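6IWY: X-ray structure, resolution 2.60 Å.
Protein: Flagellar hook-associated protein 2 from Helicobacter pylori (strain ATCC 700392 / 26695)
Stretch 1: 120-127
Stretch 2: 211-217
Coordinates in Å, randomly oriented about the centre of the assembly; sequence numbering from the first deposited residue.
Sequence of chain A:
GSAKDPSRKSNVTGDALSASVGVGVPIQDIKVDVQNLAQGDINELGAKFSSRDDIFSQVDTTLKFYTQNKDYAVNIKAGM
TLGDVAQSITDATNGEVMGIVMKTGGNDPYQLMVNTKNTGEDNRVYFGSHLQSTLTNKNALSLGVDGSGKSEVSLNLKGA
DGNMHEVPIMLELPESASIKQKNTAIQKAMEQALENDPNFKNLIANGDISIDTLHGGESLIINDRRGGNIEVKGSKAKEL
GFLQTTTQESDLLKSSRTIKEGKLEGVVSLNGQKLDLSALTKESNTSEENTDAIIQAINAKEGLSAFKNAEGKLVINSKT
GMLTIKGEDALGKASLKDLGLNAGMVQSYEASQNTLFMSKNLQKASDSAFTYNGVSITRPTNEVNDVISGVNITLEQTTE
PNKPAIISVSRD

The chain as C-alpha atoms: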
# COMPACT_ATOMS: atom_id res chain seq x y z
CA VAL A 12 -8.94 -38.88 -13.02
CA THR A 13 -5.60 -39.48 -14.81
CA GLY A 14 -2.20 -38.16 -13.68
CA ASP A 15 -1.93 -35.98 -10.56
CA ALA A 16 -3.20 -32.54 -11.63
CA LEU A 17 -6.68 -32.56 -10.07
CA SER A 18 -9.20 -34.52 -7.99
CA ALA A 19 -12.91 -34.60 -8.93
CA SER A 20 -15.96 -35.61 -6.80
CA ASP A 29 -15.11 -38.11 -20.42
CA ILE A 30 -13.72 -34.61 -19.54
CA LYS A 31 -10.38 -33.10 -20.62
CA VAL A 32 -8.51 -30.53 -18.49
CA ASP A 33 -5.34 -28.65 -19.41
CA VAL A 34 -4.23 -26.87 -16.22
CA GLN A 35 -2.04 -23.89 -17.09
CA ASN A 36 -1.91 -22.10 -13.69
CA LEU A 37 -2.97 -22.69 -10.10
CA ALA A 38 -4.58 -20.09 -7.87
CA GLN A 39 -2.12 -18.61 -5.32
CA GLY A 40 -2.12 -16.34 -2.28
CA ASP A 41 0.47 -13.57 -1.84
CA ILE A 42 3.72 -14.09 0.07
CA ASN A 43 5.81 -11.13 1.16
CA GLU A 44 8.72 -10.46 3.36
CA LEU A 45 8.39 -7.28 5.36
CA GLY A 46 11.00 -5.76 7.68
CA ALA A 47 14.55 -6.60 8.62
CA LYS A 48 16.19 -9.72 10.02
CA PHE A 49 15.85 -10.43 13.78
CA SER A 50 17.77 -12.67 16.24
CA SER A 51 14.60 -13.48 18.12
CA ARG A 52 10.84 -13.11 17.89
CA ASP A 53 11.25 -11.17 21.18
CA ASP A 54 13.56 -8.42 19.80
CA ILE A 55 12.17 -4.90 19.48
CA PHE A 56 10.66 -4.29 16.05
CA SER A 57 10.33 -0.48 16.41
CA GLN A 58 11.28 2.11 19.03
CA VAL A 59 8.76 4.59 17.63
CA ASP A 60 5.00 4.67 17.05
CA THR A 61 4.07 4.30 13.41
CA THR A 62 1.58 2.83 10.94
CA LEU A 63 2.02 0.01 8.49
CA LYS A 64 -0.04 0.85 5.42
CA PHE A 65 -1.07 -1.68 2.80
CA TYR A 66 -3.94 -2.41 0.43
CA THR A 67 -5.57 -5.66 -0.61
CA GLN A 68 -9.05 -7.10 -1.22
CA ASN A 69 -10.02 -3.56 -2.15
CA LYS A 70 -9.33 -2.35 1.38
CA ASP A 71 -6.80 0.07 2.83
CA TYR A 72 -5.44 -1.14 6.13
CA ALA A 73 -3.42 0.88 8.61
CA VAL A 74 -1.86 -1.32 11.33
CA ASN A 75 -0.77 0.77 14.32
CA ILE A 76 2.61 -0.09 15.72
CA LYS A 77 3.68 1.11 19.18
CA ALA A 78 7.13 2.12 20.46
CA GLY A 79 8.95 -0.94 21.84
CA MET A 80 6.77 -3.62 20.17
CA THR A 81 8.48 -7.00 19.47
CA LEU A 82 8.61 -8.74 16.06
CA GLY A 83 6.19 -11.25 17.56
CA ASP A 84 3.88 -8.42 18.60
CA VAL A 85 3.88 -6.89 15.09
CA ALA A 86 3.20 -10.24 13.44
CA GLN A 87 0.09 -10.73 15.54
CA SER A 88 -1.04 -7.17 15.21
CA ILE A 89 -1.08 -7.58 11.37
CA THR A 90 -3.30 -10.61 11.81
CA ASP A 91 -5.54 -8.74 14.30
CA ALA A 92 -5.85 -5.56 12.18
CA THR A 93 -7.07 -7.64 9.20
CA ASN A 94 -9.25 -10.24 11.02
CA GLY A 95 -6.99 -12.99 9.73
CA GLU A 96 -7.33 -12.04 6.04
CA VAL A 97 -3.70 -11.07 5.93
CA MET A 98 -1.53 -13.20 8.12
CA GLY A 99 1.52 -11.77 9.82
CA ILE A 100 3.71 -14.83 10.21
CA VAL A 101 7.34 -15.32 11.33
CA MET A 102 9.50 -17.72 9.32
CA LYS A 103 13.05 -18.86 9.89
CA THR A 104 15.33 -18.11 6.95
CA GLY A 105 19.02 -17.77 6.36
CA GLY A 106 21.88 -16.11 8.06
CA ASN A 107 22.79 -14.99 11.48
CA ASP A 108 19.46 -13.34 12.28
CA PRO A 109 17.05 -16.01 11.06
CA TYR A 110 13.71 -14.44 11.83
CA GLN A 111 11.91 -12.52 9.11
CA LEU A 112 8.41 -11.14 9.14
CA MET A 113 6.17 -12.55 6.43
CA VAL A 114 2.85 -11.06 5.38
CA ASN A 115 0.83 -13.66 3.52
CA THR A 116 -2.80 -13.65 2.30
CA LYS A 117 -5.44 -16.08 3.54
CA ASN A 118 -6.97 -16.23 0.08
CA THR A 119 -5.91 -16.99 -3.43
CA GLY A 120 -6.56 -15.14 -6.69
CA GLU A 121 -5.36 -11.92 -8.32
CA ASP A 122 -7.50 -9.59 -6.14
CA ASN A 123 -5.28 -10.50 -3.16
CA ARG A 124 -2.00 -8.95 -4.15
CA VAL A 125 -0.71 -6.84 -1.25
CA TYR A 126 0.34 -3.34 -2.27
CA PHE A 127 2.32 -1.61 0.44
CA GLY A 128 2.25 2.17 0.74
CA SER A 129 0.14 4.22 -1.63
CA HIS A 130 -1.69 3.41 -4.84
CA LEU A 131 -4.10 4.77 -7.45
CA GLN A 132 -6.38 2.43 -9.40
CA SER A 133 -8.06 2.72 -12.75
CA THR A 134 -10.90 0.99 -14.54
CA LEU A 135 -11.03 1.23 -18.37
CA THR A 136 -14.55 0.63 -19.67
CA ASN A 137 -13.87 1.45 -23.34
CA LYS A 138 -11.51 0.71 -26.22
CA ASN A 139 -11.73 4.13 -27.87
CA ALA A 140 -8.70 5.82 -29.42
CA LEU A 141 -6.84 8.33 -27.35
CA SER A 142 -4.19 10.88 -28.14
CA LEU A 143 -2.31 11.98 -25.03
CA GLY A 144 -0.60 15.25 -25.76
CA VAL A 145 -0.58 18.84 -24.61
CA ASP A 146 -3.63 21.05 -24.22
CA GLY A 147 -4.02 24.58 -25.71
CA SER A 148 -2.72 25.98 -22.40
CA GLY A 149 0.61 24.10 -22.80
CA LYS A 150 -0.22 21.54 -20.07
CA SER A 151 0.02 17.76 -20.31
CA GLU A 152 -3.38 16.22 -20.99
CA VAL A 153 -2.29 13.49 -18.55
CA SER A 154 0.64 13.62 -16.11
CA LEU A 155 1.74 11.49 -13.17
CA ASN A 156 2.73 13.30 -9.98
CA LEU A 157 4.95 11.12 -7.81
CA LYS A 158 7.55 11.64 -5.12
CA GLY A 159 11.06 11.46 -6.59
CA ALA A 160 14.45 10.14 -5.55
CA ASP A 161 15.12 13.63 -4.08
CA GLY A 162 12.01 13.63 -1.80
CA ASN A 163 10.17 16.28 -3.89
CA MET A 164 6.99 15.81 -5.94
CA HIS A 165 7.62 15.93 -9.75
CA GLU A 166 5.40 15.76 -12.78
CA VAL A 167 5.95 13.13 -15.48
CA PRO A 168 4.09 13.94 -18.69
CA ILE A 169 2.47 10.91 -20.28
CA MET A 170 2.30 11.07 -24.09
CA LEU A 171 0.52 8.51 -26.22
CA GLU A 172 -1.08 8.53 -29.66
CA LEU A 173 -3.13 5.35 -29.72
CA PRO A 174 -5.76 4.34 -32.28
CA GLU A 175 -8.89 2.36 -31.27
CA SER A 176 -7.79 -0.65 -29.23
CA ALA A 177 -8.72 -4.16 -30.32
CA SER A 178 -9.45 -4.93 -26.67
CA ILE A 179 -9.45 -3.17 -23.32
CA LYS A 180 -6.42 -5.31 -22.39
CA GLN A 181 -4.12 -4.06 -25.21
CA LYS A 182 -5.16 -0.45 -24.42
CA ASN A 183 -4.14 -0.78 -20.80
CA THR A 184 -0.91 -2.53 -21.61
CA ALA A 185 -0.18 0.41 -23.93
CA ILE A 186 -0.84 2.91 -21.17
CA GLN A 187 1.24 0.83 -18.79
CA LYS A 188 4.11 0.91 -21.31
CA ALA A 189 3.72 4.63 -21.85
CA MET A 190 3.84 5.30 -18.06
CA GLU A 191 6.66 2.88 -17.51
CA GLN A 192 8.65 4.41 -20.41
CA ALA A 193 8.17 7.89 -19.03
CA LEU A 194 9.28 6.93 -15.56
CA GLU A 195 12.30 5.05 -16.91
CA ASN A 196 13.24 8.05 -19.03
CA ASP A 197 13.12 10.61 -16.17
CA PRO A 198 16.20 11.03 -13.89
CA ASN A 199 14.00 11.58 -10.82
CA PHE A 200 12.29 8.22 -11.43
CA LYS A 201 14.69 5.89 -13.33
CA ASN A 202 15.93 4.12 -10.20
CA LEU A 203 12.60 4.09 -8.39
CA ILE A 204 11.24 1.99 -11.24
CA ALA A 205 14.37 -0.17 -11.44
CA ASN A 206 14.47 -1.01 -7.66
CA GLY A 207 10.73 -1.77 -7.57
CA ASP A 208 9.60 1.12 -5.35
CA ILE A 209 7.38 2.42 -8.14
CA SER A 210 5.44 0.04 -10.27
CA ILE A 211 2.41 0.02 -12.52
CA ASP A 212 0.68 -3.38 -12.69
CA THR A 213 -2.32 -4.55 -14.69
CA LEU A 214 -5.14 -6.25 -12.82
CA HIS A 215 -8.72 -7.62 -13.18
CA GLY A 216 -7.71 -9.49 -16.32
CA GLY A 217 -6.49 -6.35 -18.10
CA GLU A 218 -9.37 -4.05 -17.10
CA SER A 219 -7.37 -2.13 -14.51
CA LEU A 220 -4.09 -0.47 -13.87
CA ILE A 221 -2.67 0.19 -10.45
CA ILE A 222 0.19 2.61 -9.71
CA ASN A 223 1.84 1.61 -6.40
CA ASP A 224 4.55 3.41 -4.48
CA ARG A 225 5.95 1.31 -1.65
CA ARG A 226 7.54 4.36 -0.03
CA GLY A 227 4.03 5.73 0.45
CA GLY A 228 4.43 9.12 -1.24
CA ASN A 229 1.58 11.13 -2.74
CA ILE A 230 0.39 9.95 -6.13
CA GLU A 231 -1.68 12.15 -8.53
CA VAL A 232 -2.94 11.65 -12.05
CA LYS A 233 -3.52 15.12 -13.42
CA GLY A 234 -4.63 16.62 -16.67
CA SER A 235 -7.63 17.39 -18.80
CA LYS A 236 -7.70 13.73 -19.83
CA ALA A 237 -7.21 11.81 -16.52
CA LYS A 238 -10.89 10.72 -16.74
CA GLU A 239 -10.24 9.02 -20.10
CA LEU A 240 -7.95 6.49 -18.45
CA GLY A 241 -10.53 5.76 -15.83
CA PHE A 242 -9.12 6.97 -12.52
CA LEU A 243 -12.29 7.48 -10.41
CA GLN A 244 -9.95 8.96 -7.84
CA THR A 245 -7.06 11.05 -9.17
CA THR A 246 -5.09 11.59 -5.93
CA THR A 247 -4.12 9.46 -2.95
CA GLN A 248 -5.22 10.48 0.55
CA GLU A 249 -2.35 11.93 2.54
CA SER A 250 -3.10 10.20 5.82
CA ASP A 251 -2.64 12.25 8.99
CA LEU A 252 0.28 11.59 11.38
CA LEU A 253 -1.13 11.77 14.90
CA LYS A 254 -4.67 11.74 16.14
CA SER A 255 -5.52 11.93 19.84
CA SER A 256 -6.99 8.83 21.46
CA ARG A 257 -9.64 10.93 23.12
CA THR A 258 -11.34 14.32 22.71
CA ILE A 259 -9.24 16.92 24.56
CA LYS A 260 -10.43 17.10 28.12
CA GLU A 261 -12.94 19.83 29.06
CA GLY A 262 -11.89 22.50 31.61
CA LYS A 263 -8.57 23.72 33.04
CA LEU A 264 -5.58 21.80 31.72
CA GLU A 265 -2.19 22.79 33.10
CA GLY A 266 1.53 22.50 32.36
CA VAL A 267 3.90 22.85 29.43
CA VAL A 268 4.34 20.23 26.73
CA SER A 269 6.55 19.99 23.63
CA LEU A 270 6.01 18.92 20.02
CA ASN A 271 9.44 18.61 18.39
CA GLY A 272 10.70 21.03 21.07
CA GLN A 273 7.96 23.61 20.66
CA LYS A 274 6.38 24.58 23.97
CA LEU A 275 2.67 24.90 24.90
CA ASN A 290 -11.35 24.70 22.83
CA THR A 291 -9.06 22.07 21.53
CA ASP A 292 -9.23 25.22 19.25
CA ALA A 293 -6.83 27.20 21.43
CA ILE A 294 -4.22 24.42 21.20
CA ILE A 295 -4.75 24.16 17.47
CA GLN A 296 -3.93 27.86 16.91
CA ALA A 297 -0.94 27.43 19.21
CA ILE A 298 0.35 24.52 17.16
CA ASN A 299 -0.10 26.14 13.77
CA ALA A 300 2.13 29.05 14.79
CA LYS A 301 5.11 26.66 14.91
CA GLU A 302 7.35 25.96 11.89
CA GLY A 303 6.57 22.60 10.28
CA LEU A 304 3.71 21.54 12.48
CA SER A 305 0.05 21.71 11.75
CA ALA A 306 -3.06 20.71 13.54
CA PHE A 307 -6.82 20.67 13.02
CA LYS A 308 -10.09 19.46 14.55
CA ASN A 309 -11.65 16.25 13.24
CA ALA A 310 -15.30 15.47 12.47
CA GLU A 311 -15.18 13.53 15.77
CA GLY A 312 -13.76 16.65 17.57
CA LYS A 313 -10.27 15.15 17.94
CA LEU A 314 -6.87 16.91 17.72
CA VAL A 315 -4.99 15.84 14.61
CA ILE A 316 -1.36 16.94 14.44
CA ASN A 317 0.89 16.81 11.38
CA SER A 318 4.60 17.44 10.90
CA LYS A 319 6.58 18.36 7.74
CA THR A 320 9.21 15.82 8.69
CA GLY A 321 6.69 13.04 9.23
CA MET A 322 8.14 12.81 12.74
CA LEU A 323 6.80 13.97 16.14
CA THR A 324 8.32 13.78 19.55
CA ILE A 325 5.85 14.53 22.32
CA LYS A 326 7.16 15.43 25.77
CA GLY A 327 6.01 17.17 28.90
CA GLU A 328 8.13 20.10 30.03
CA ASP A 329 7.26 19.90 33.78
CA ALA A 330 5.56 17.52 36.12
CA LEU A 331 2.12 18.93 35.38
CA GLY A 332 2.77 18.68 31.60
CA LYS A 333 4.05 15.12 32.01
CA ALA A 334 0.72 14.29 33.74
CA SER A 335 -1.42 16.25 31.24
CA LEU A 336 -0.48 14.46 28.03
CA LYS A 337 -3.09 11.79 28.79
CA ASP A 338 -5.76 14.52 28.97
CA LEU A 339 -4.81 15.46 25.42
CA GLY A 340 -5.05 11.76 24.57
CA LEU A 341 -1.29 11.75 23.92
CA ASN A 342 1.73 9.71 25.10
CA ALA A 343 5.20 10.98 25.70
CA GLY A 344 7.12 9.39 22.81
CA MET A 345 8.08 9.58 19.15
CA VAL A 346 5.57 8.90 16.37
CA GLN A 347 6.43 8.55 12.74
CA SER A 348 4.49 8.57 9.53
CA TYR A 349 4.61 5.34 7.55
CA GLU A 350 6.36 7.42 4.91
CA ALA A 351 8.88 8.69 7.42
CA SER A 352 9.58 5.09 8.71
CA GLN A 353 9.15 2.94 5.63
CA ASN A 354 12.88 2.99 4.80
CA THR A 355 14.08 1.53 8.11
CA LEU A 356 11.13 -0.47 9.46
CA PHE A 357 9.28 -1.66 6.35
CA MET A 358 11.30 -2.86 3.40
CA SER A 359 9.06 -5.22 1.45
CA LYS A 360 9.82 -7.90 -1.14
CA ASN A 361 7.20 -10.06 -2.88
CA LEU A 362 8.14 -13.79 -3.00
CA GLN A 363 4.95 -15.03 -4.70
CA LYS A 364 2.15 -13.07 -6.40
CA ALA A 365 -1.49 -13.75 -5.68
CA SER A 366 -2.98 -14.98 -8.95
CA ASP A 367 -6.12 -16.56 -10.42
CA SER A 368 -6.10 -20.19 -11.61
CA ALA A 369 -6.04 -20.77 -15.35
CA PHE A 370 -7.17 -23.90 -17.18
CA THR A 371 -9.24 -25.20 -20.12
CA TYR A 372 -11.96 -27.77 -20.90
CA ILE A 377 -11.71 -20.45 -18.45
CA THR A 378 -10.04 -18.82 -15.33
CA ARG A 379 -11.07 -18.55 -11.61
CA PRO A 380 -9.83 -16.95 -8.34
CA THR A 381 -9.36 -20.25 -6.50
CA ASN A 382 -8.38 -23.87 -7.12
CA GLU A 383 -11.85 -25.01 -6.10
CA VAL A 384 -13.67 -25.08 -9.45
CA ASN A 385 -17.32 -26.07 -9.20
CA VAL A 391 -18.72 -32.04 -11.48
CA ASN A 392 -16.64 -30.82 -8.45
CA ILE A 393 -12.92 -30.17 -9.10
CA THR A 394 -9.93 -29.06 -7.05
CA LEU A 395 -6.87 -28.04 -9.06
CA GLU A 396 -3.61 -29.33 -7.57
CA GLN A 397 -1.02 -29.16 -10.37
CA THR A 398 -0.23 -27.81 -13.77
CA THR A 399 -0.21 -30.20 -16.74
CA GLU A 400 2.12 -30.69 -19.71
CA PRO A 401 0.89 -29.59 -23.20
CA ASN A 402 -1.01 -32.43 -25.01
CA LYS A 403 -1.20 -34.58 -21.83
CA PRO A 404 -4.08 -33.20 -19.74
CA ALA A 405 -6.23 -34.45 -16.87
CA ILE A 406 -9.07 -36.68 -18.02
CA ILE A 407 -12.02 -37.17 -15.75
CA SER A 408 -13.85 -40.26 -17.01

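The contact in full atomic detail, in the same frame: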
# COMPACT_ATOMS: atom_id res chain seq x y z
N GLY A 120 -6.01 -16.00 -5.63
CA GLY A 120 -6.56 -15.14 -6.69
C GLY A 120 -5.93 -13.75 -6.77
O GLY A 120 -5.54 -13.15 -5.77
N GLU A 121 -5.88 -13.24 -7.99
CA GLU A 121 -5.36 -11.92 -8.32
C GLU A 121 -5.76 -10.75 -7.41
O GLU A 121 -4.92 -9.92 -7.09
CB GLU A 121 -5.80 -11.57 -9.73
CG GLU A 121 -4.97 -10.49 -10.34
CD GLU A 121 -5.30 -10.25 -11.79
OE1 GLU A 121 -4.37 -9.86 -12.51
OE2 GLU A 121 -6.48 -10.43 -12.21
N ASP A 122 -7.03 -10.67 -7.02
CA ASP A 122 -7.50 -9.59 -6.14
C ASP A 122 -6.81 -9.55 -4.77
O ASP A 122 -7.08 -8.66 -3.96
CB ASP A 122 -9.02 -9.70 -5.90
CG ASP A 122 -9.84 -9.37 -7.13
OD1 ASP A 122 -9.25 -8.99 -8.17
OD2 ASP A 122 -11.09 -9.47 -7.04
N ASN A 123 -5.92 -10.49 -4.48
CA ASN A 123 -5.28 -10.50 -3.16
C ASN A 123 -3.83 -10.13 -3.17
O ASN A 123 -3.10 -10.46 -2.26
CB ASN A 123 -5.49 -11.84 -2.44
CG ASN A 123 -6.93 -12.02 -1.99
OD1 ASN A 123 -7.31 -11.56 -0.92
ND2 ASN A 123 -7.73 -12.67 -2.83
N ARG A 124 -3.38 -9.41 -4.18
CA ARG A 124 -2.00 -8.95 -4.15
C ARG A 124 -1.97 -7.95 -3.01
O ARG A 124 -3.00 -7.33 -2.73
CB ARG A 124 -1.59 -8.38 -5.48
CG ARG A 124 -1.52 -9.47 -6.53
CD ARG A 124 -1.09 -8.95 -7.87
NE ARG A 124 0.32 -8.56 -7.91
CZ ARG A 124 0.93 -8.00 -8.95
NH1 ARG A 124 0.25 -7.74 -10.07
NH2 ARG A 124 2.24 -7.70 -8.89
N VAL A 125 -0.86 -7.86 -2.29
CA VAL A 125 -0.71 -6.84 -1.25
C VAL A 125 0.15 -5.68 -1.76
O VAL A 125 1.29 -5.85 -2.12
CB VAL A 125 -0.11 -7.39 0.02
CG1 VAL A 125 0.11 -6.27 0.98
CG2 VAL A 125 -1.01 -8.42 0.68
N TYR A 126 -0.40 -4.48 -1.78
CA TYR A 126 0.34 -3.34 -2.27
C TYR A 126 0.65 -2.52 -1.06
O TYR A 126 -0.26 -2.03 -0.43
CB TYR A 126 -0.47 -2.55 -3.28
CG TYR A 126 -0.64 -3.31 -4.55
CD1 TYR A 126 -1.81 -4.00 -4.83
CD2 TYR A 126 0.38 -3.36 -5.46
CE1 TYR A 126 -1.94 -4.73 -6.02
CE2 TYR A 126 0.27 -4.07 -6.63
CZ TYR A 126 -0.89 -4.76 -6.90
OH TYR A 126 -0.98 -5.45 -8.09
N PHE A 127 1.92 -2.39 -0.71
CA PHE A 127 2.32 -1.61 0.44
C PHE A 127 2.40 -0.16 0.03
O PHE A 127 2.65 0.12 -1.12
CB PHE A 127 3.68 -2.09 0.96
CG PHE A 127 3.63 -3.47 1.49
CD1 PHE A 127 4.06 -4.54 0.73
CD2 PHE A 127 3.10 -3.72 2.74
CE1 PHE A 127 3.98 -5.82 1.22
CE2 PHE A 127 3.00 -4.99 3.24
CZ PHE A 127 3.43 -6.05 2.48
N ILE A 211 3.72 -0.09 -11.92
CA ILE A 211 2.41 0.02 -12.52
C ILE A 211 2.02 -1.36 -13.05
O ILE A 211 2.49 -1.78 -14.09
CB ILE A 211 2.48 1.00 -13.68
CG1 ILE A 211 2.80 2.41 -13.17
CG2 ILE A 211 1.16 1.06 -14.41
CD1 ILE A 211 3.85 3.06 -13.93
N ASP A 212 1.17 -2.05 -12.32
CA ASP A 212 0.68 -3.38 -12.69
C ASP A 212 -0.68 -3.31 -13.39
O ASP A 212 -1.45 -2.38 -13.19
CB ASP A 212 0.49 -4.26 -11.44
CG ASP A 212 1.79 -4.62 -10.73
OD1 ASP A 212 2.87 -4.54 -11.35
OD2 ASP A 212 1.73 -4.99 -9.53
N THR A 213 -0.97 -4.33 -14.20
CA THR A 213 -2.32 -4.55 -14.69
C THR A 213 -3.03 -5.59 -13.82
O THR A 213 -2.40 -6.49 -13.27
CB THR A 213 -2.34 -5.02 -16.14
OG1 THR A 213 -2.03 -6.41 -16.19
CG2 THR A 213 -1.33 -4.24 -16.97
N LEU A 214 -4.34 -5.47 -13.74
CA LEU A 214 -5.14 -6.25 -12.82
C LEU A 214 -6.56 -6.44 -13.38
O LEU A 214 -6.90 -5.88 -14.42
CB LEU A 214 -5.07 -5.56 -11.46
CG LEU A 214 -6.24 -5.30 -10.53
CD1 LEU A 214 -6.72 -6.52 -9.69
CD2 LEU A 214 -5.74 -4.17 -9.62
N HIS A 215 -7.37 -7.26 -12.71
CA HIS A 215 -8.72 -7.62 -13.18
C HIS A 215 -8.71 -8.02 -14.65
O HIS A 215 -9.47 -7.52 -15.46
CB HIS A 215 -9.73 -6.50 -12.93
CG HIS A 215 -10.09 -6.32 -11.49
ND1 HIS A 215 -10.02 -5.10 -10.85
CD2 HIS A 215 -10.53 -7.20 -10.56
CE1 HIS A 215 -10.40 -5.24 -9.59
NE2 HIS A 215 -10.71 -6.51 -9.39
N GLY A 216 -7.80 -8.92 -14.99
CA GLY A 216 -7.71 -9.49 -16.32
C GLY A 216 -7.41 -8.51 -17.43
O GLY A 216 -7.73 -8.78 -18.59
N GLY A 217 -6.76 -7.39 -17.11
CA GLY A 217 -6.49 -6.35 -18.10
C GLY A 217 -7.30 -5.08 -17.88
O GLY A 217 -6.86 -3.99 -18.26

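A single carboxylate oxygen, OD2 of Asp212, serves two partners from the facing segment at once, and it meets them in quite different ways. Arg124 reaches it through a salt bridge, NH2 to OD2 at 2.8 Å, yet the oxygen lies over one face of the guanidinium rather than in its plane. Charge attraction depends little on direction, so a short distance can be kept without the in-plane approach that a hydrogen bond would favour. Tyr126 makes the directional contact: its hydroxyl OH donates a hydrogen bond to the same OD2 at 3.1 Å, with the oxygen near the plane of the ring, at its edge. Arg124, Tyr126 and Asp212 all send their CA-to-CB bonds toward the opposing stretch, so the cluster is built by side chains bridging backbones that remain well apart; the CA atoms of Tyr126 and Asp212 are separated by 10.4 Å.

Further along, past the strand residues Asp212 and Thr213, a second carboxylate meets backbone instead. Glu121, extended with chi1 and chi2 both t, brings OE2 to the amide N of Gly216 in a weak hydrogen bond of 3.4 Å, and the same OE2 lies 3.3 Å from N of His215. The turn is braced internally by a bond from Gly217 N to Leu214 O, 3.1 Å long. Positive phi favours glycine at Gly216, while at Gly217 a CB would be jammed against the carbonyl O of Gly216, which by itself calls for glycine.

Proximity alone does not make a bond, as Asp122 illustrates. Its OD1 comes within 3.1 Å of His215 NE2, but the angle is too poor for a hydrogen bond. That same OD1 also packs 3.8 Å from Leu214 CD1, while Glu121 CG lies 4.4 Å from this methyl. The principle is general: in a small contact, here burying 354 Å², distance must be read together with direction.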